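Local coordinates for coclaurine N-methyltransferase (Coptis japonica, PDB 6GKV), which transfers a methyl group from S-adenosyl-L-methionine to the ring nitrogen of coclaurine and related tetrahydroisoquinolines in alkaloid biosynthesis, at residues V19-D22 and D23-Q26; T308-N312 and E313-V317. All coordinates share one frame; numbering follows the deposited sequence.

Interaction 1 of 2, residues V19-D22 and D23-Q26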
ATOM      1  N   VAL A  19      -1.839  33.174  24.108  1.00 52.98           N
ATOM      2  CA  VAL A  19      -0.661  32.313  24.018  1.00 54.24           C
ATOM      3  C   VAL A  19       0.135  32.642  22.752  1.00 53.27           C
ATOM      4  O   VAL A  19      -0.416  32.598  21.645  1.00 47.77           O
ATOM      5  CB  VAL A  19      -1.068  30.826  24.017  1.00 51.70           C
ATOM      6  CG1 VAL A  19       0.153  29.924  23.952  1.00 46.11           C
ATOM      7  CG2 VAL A  19      -1.910  30.516  25.250  1.00 46.11           C
ATOM      8  N   PRO A  20       1.432  32.976  22.908  1.00 55.95           N
ATOM      9  CA  PRO A  20       2.282  33.378  21.773  1.00 57.67           C
ATOM     10  C   PRO A  20       2.425  32.251  20.743  1.00 57.91           C
ATOM     11  O   PRO A  20       2.341  31.088  21.132  1.00 58.80           O
ATOM     12  CB  PRO A  20       3.627  33.699  22.430  1.00 61.68           C
ATOM     13  CG  PRO A  20       3.317  33.864  23.892  1.00 62.48           C
ATOM     14  CD  PRO A  20       2.194  32.923  24.165  1.00 58.83           C
ATOM     15  N   TYR A  21       2.623  32.592  19.470  1.00 56.32           N
ATOM     16  CA  TYR A  21       2.656  31.597  18.390  1.00 50.43           C
ATOM     17  C   TYR A  21       3.597  30.435  18.639  1.00 53.59           C
ATOM     18  O   TYR A  21       3.236  29.289  18.368  1.00 49.80           O
ATOM     19  CB  TYR A  21       3.036  32.243  17.055  1.00 41.90           C
ATOM     20  CG  TYR A  21       1.881  32.845  16.302  1.00 43.54           C
ATOM     21  CD1 TYR A  21       0.602  32.804  16.821  1.00 43.04           C
ATOM     22  CD2 TYR A  21       2.082  33.487  15.087  1.00 42.43           C
ATOM     23  CE1 TYR A  21      -0.455  33.394  16.152  1.00 61.41           C
ATOM     24  CE2 TYR A  21       1.038  34.068  14.407  1.00 47.25           C
ATOM     25  CZ  TYR A  21      -0.238  34.022  14.942  1.00 65.63           C
ATOM     26  OH  TYR A  21      -1.306  34.595  14.275  1.00 72.88           O
ATOM     27  N   ASP A  22       4.789  30.739  19.151  1.00 58.48           N
ATOM     28  CA  ASP A  22       5.835  29.739  19.371  1.00 59.08           C
ATOM     29  C   ASP A  22       5.474  28.758  20.457  1.00 62.55           C
ATOM     30  O   ASP A  22       5.803  27.576  20.361  1.00 69.37           O
ATOM     31  CB  ASP A  22       7.162  30.404  19.737  1.00 55.87           C
ATOM     32  CG  ASP A  22       7.778  31.133  18.574  1.00 61.66           C
ATOM     33  OD1 ASP A  22       7.332  30.890  17.432  1.00 64.32           O
ATOM     34  OD2 ASP A  22       8.695  31.945  18.797  1.00 68.86           O
ATOM     35  N   ASP A  23       4.834  29.261  21.506  1.00 54.64           N
ATOM     36  CA  ASP A  23       4.345  28.411  22.579  1.00 51.52           C
ATOM     37  C   ASP A  23       3.278  27.450  22.041  1.00 52.18           C
ATOM     38  O   ASP A  23       3.138  26.333  22.534  1.00 56.01           O
ATOM     39  CB  ASP A  23       3.782  29.261  23.727  1.00 54.71           C
ATOM     40  CG  ASP A  23       4.874  29.936  24.568  1.00 60.80           C
ATOM     41  OD1 ASP A  23       5.332  31.043  24.208  1.00 60.53           O
ATOM     42  OD2 ASP A  23       5.248  29.373  25.616  1.00 67.89           O
ATOM     43  N   ILE A  24       2.522  27.892  21.038  1.00 56.47           N
ATOM     44  CA  ILE A  24       1.446  27.075  20.469  1.00 52.02           C
ATOM     45  C   ILE A  24       2.043  25.976  19.617  1.00 43.93           C
ATOM     46  O   ILE A  24       1.648  24.814  19.730  1.00 47.72           O
ATOM     47  CB  ILE A  24       0.449  27.883  19.590  1.00 45.71           C
ATOM     48  CG1 ILE A  24      -0.135  29.099  20.327  1.00 40.45           C
ATOM     49  CG2 ILE A  24      -0.689  26.976  19.074  1.00 36.59           C
ATOM     50  CD1 ILE A  24      -1.090  29.921  19.437  1.00 33.64           C
ATOM     51  N   LYS A  25       2.999  26.352  18.770  1.00 45.17           N
ATOM     52  CA  LYS A  25       3.742  25.396  17.941  1.00 44.79           C
ATOM     53  C   LYS A  25       4.444  24.343  18.800  1.00 50.78           C
ATOM     54  O   LYS A  25       4.336  23.146  18.539  1.00 51.19           O
ATOM     55  CB  LYS A  25       4.760  26.122  17.067  1.00 44.06           C
ATOM     56  CG  LYS A  25       4.137  26.930  15.904  1.00 43.25           C
ATOM     57  CD  LYS A  25       5.156  27.919  15.318  1.00 43.11           C
ATOM     58  CE  LYS A  25       4.653  28.562  14.037  1.00 47.89           C
ATOM     59  NZ  LYS A  25       5.629  29.571  13.501  1.00 52.16           N
ATOM     60  N   GLN A  26       5.143  24.788  19.842  1.00 44.49           N
ATOM     61  CA  GLN A  26       5.752  23.856  20.777  1.00 39.59           C
ATOM     62  C   GLN A  26       4.756  22.849  21.356  1.00 42.65           C
ATOM     63  O   GLN A  26       5.071  21.675  21.471  1.00 47.01           O
ATOM     64  CB  GLN A  26       6.429  24.617  21.917  1.00 47.15           C
ATOM     65  CG  GLN A  26       7.253  23.738  22.822  1.00 54.55           C
ATOM     66  CD  GLN A  26       8.028  24.535  23.843  1.00 75.23           C
ATOM     67  OE1 GLN A  26       8.005  24.235  25.035  1.00 87.94           O
ATOM     68  NE2 GLN A  26       8.710  25.569  23.379  1.00 77.98           N
TER
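V19 and I24 clasp the start of helix 21-39 in a hydrophobic staple: V19, the residue before the N-cap P20, meets I24, the fourth residue of the helix. CG1 of V19 stands anti to the backbone N (chi1 -179°), which turns this methyl inward to lie 3.7 Å from CG1 of I24, the two side chains crossing at a slant. The same methyl rests against CB of D23.

Along I24, the atoms CB, CG1 and CD1 each meet part of V19-Y21. CB sits 3.4 Å from the carbonyl O of Y21. CG1 presses closer to the O of P20 and also meets V19. With chi2 at 178° the chain runs on straight, carrying CD1 to 3.5 Å from V19 O, and this methyl, I24 CD1, lies oblique to the Y21 ring, nearest Y21 CD1 at 4.2 Å. Beyond the turn, I24 also packs on L14 of helix 2-16 and L328 of helix 313-335, so this one buried residue of the turn joins three helices. The Y21 ring passes on to R324, and its OH is hydrogen-bonded to D296.

The backbone supplies the rest of the first turn: I24 N donates to P20 O, K25 N to Y21 O and Q26 N to D22 O. K25 NZ stays 4.5 Å from D22 OD1, beyond a salt bridge, and the lysine side chain lies against M331 and E332. On exposed D23, OD1 rests against the proline ring carbons, 3.5 Å from P20 CG.

Interaction 2 of 2, residues T308-N312 and E313-V317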
ATOM      1  N   THR A 308     -19.067  42.121  12.568  1.00 66.50           N
ATOM      2  CA  THR A 308     -20.328  42.250  11.838  1.00 70.31           C
ATOM      3  C   THR A 308     -21.049  40.914  11.685  1.00 70.49           C
ATOM      4  O   THR A 308     -22.278  40.855  11.747  1.00 75.02           O
ATOM      5  CB  THR A 308     -20.116  42.875  10.432  1.00 69.45           C
ATOM      6  OG1 THR A 308     -19.529  44.178  10.570  1.00 76.50           O
ATOM      7  CG2 THR A 308     -21.454  43.016   9.693  1.00 60.86           C
ATOM      8  N   LEU A 309     -20.280  39.849  11.499  1.00 70.06           N
ATOM      9  CA  LEU A 309     -20.828  38.517  11.283  1.00 73.78           C
ATOM     10  C   LEU A 309     -21.256  37.868  12.589  1.00 77.62           C
ATOM     11  O   LEU A 309     -22.300  37.218  12.659  1.00 84.17           O
ATOM     12  CB  LEU A 309     -19.802  37.628  10.582  1.00 80.75           C
ATOM     13  CG  LEU A 309     -20.296  36.207  10.353  1.00 87.55           C
ATOM     14  CD1 LEU A 309     -21.565  36.220   9.521  1.00 84.76           C
ATOM     15  CD2 LEU A 309     -19.216  35.371   9.692  1.00 93.86           C
ATOM     16  N   MET A 310     -20.425  38.024  13.617  1.00 75.48           N
ATOM     17  CA  MET A 310     -20.804  37.655  14.976  1.00 72.90           C
ATOM     18  C   MET A 310     -21.617  38.835  15.505  1.00 75.85           C
ATOM     19  O   MET A 310     -22.090  39.649  14.720  1.00 86.88           O
ATOM     20  CB  MET A 310     -19.571  37.356  15.844  1.00 65.30           C
ATOM     21  CG  MET A 310     -18.608  36.274  15.266  1.00 49.82           C
ATOM     22  SD  MET A 310     -19.234  34.558  15.212  1.00 71.32           S
ATOM     23  CE  MET A 310     -19.850  34.453  13.543  1.00 45.90           C
ATOM     24  N   GLY A 311     -21.792  38.960  16.809  1.00 68.93           N
ATOM     25  CA  GLY A 311     -22.528  40.108  17.307  1.00 74.69           C
ATOM     26  C   GLY A 311     -21.781  40.939  18.331  1.00 85.59           C
ATOM     27  O   GLY A 311     -22.268  41.982  18.776  1.00 89.52           O
ATOM     28  N   ASN A 312     -20.586  40.476  18.685  1.00 84.82           N
ATOM     29  CA  ASN A 312     -19.833  41.005  19.814  1.00 75.03           C
ATOM     30  C   ASN A 312     -18.355  40.723  19.606  1.00 80.47           C
ATOM     31  O   ASN A 312     -18.005  39.755  18.935  1.00 85.32           O
ATOM     32  CB  ASN A 312     -20.314  40.361  21.109  1.00 64.79           C
ATOM     33  CG  ASN A 312     -20.227  38.843  21.057  1.00 70.22           C
ATOM     34  OD1 ASN A 312     -19.260  38.249  21.542  1.00 69.01           O
ATOM     35  ND2 ASN A 312     -21.224  38.208  20.436  1.00 63.51           N
ATOM     36  N   GLU A 313     -17.490  41.545  20.190  1.00 84.70           N
ATOM     37  CA  GLU A 313     -16.054  41.403  19.986  1.00 80.71           C
ATOM     38  C   GLU A 313     -15.506  40.095  20.544  1.00 73.78           C
ATOM     39  O   GLU A 313     -14.626  39.501  19.927  1.00 78.55           O
ATOM     40  CB  GLU A 313     -15.313  42.591  20.597  1.00 89.08           C
ATOM     41  CG  GLU A 313     -15.782  43.923  20.047  1.00100.58           C
ATOM     42  CD  GLU A 313     -14.797  45.047  20.301  1.00112.77           C
ATOM     43  OE1 GLU A 313     -13.577  44.817  20.124  1.00116.10           O
ATOM     44  OE2 GLU A 313     -15.247  46.158  20.670  1.00111.47           O
ATOM     45  N   GLU A 314     -16.035  39.646  21.687  1.00 67.85           N
ATOM     46  CA  GLU A 314     -15.617  38.377  22.317  1.00 67.27           C
ATOM     47  C   GLU A 314     -15.595  37.198  21.334  1.00 62.83           C
ATOM     48  O   GLU A 314     -14.683  36.376  21.351  1.00 69.58           O
ATOM     49  CB  GLU A 314     -16.532  38.022  23.503  1.00 65.81           C
ATOM     50  CG  GLU A 314     -16.430  38.964  24.693  1.00 78.94           C
ATOM     51  CD  GLU A 314     -17.222  40.252  24.503  1.00 92.40           C
ATOM     52  OE1 GLU A 314     -18.437  40.266  24.808  1.00 95.16           O
ATOM     53  OE2 GLU A 314     -16.629  41.251  24.040  1.00 96.00           O
ATOM     54  N   GLU A 315     -16.602  37.122  20.476  1.00 57.46           N
ATOM     55  CA  GLU A 315     -16.736  35.989  19.581  1.00 66.03           C
ATOM     56  C   GLU A 315     -15.946  36.242  18.303  1.00 60.58           C
ATOM     57  O   GLU A 315     -15.557  35.314  17.601  1.00 52.74           O
ATOM     58  CB  GLU A 315     -18.209  35.728  19.278  1.00 72.34           C
ATOM     59  CG  GLU A 315     -18.986  35.287  20.503  1.00 82.09           C
ATOM     60  CD  GLU A 315     -20.374  34.789  20.170  1.00 89.19           C
ATOM     61  OE1 GLU A 315     -20.486  33.889  19.308  1.00 96.73           O
ATOM     62  OE2 GLU A 315     -21.345  35.274  20.778  1.00 88.57           O
ATOM     63  N   ALA A 316     -15.714  37.517  18.018  1.00 55.36           N
ATOM     64  CA  ALA A 316     -14.919  37.897  16.874  1.00 47.41           C
ATOM     65  C   ALA A 316     -13.482  37.521  17.163  1.00 61.44           C
ATOM     66  O   ALA A 316     -12.785  36.980  16.310  1.00 71.43           O
ATOM     67  CB  ALA A 316     -15.056  39.381  16.594  1.00 43.56           C
ATOM     68  N   VAL A 317     -13.044  37.800  18.384  1.00 63.19           N
ATOM     69  CA  VAL A 317     -11.754  37.321  18.854  1.00 57.80           C
ATOM     70  C   VAL A 317     -11.637  35.794  18.786  1.00 54.54           C
ATOM     71  O   VAL A 317     -10.667  35.270  18.247  1.00 64.19           O
ATOM     72  CB  VAL A 317     -11.495  37.772  20.293  1.00 57.87           C
ATOM     73  CG1 VAL A 317     -10.261  37.069  20.864  1.00 56.15           C
ATOM     74  CG2 VAL A 317     -11.347  39.272  20.346  1.00 52.89           C
TER
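N312 and E315 grip each other at the start of helix 313-335, where N312 holds the N-cap position. The close-packed part of the contact is the N312 amide. Its CG takes the crowded position between backbone N and carbonyl carbon (chi1 56°), and this swings OD1 over the first turn, where it accepts a weak, bent bond from E315 N at 3.1 Å. The same N-H is shared with N312 O in a second weak bond, so two oxygens of one residue divide a single donor. N312 O also receives A316 N at 3.3 Å, again weakly.

The other end of the amide is used in the reverse direction. ND2 donates to E315 OE2 at 3.0 Å along a fairly straight line (162°), with the oxygen close to the amide plane but approached from above the carboxylate plane; the two flat groups are turned 52° apart. Bonds at OD1 and ND2 together help to fix the rotation of the amide, and CG of E315 lies against OD1 at 3.2 Å.

Away from this knot the contact slackens. M310 adds CB, 4.0 Å from E315 CB, and CG against the backbone of E315, before its bent chain leads away. Exposed E313 and E314 touch N312 mainly through CB, with E314 bent back so that OE1 comes only loosely near the amide. Negative carboxylates at a helix N-terminus would probably be favoured by the helix dipole, although E313 also lies close to E307. Buried A316 packs on F306 and E307 of helix 299-309. The whole is a short turn, M310-N312, joining helices 299-309 and 313-335 and closed by an asparagine N-cap, related to a capping box but with the third-residue glutamate bonded to the cap's amide.

Both interactions are surface-lying helix starts, and neither touches the other: their centres are 24 Å apart and their nearest atoms about 10 Å. They differ in how the start is closed. Interaction 1 has a proline N-cap and relies on an aliphatic staple, with one buried isoleucine wedged among helices; interaction 2 uses a polar asparagine cap, with buried A316 facing helix 299-309. Helix 313-335 relates them: interaction 2 begins it, and residues of interaction 1 pack against it farther along, at R324, L328, M331 and E332. That later part of the helix also contributes F326, G330, M333 and F334 to the pocket holding the bound N-methylheliamine.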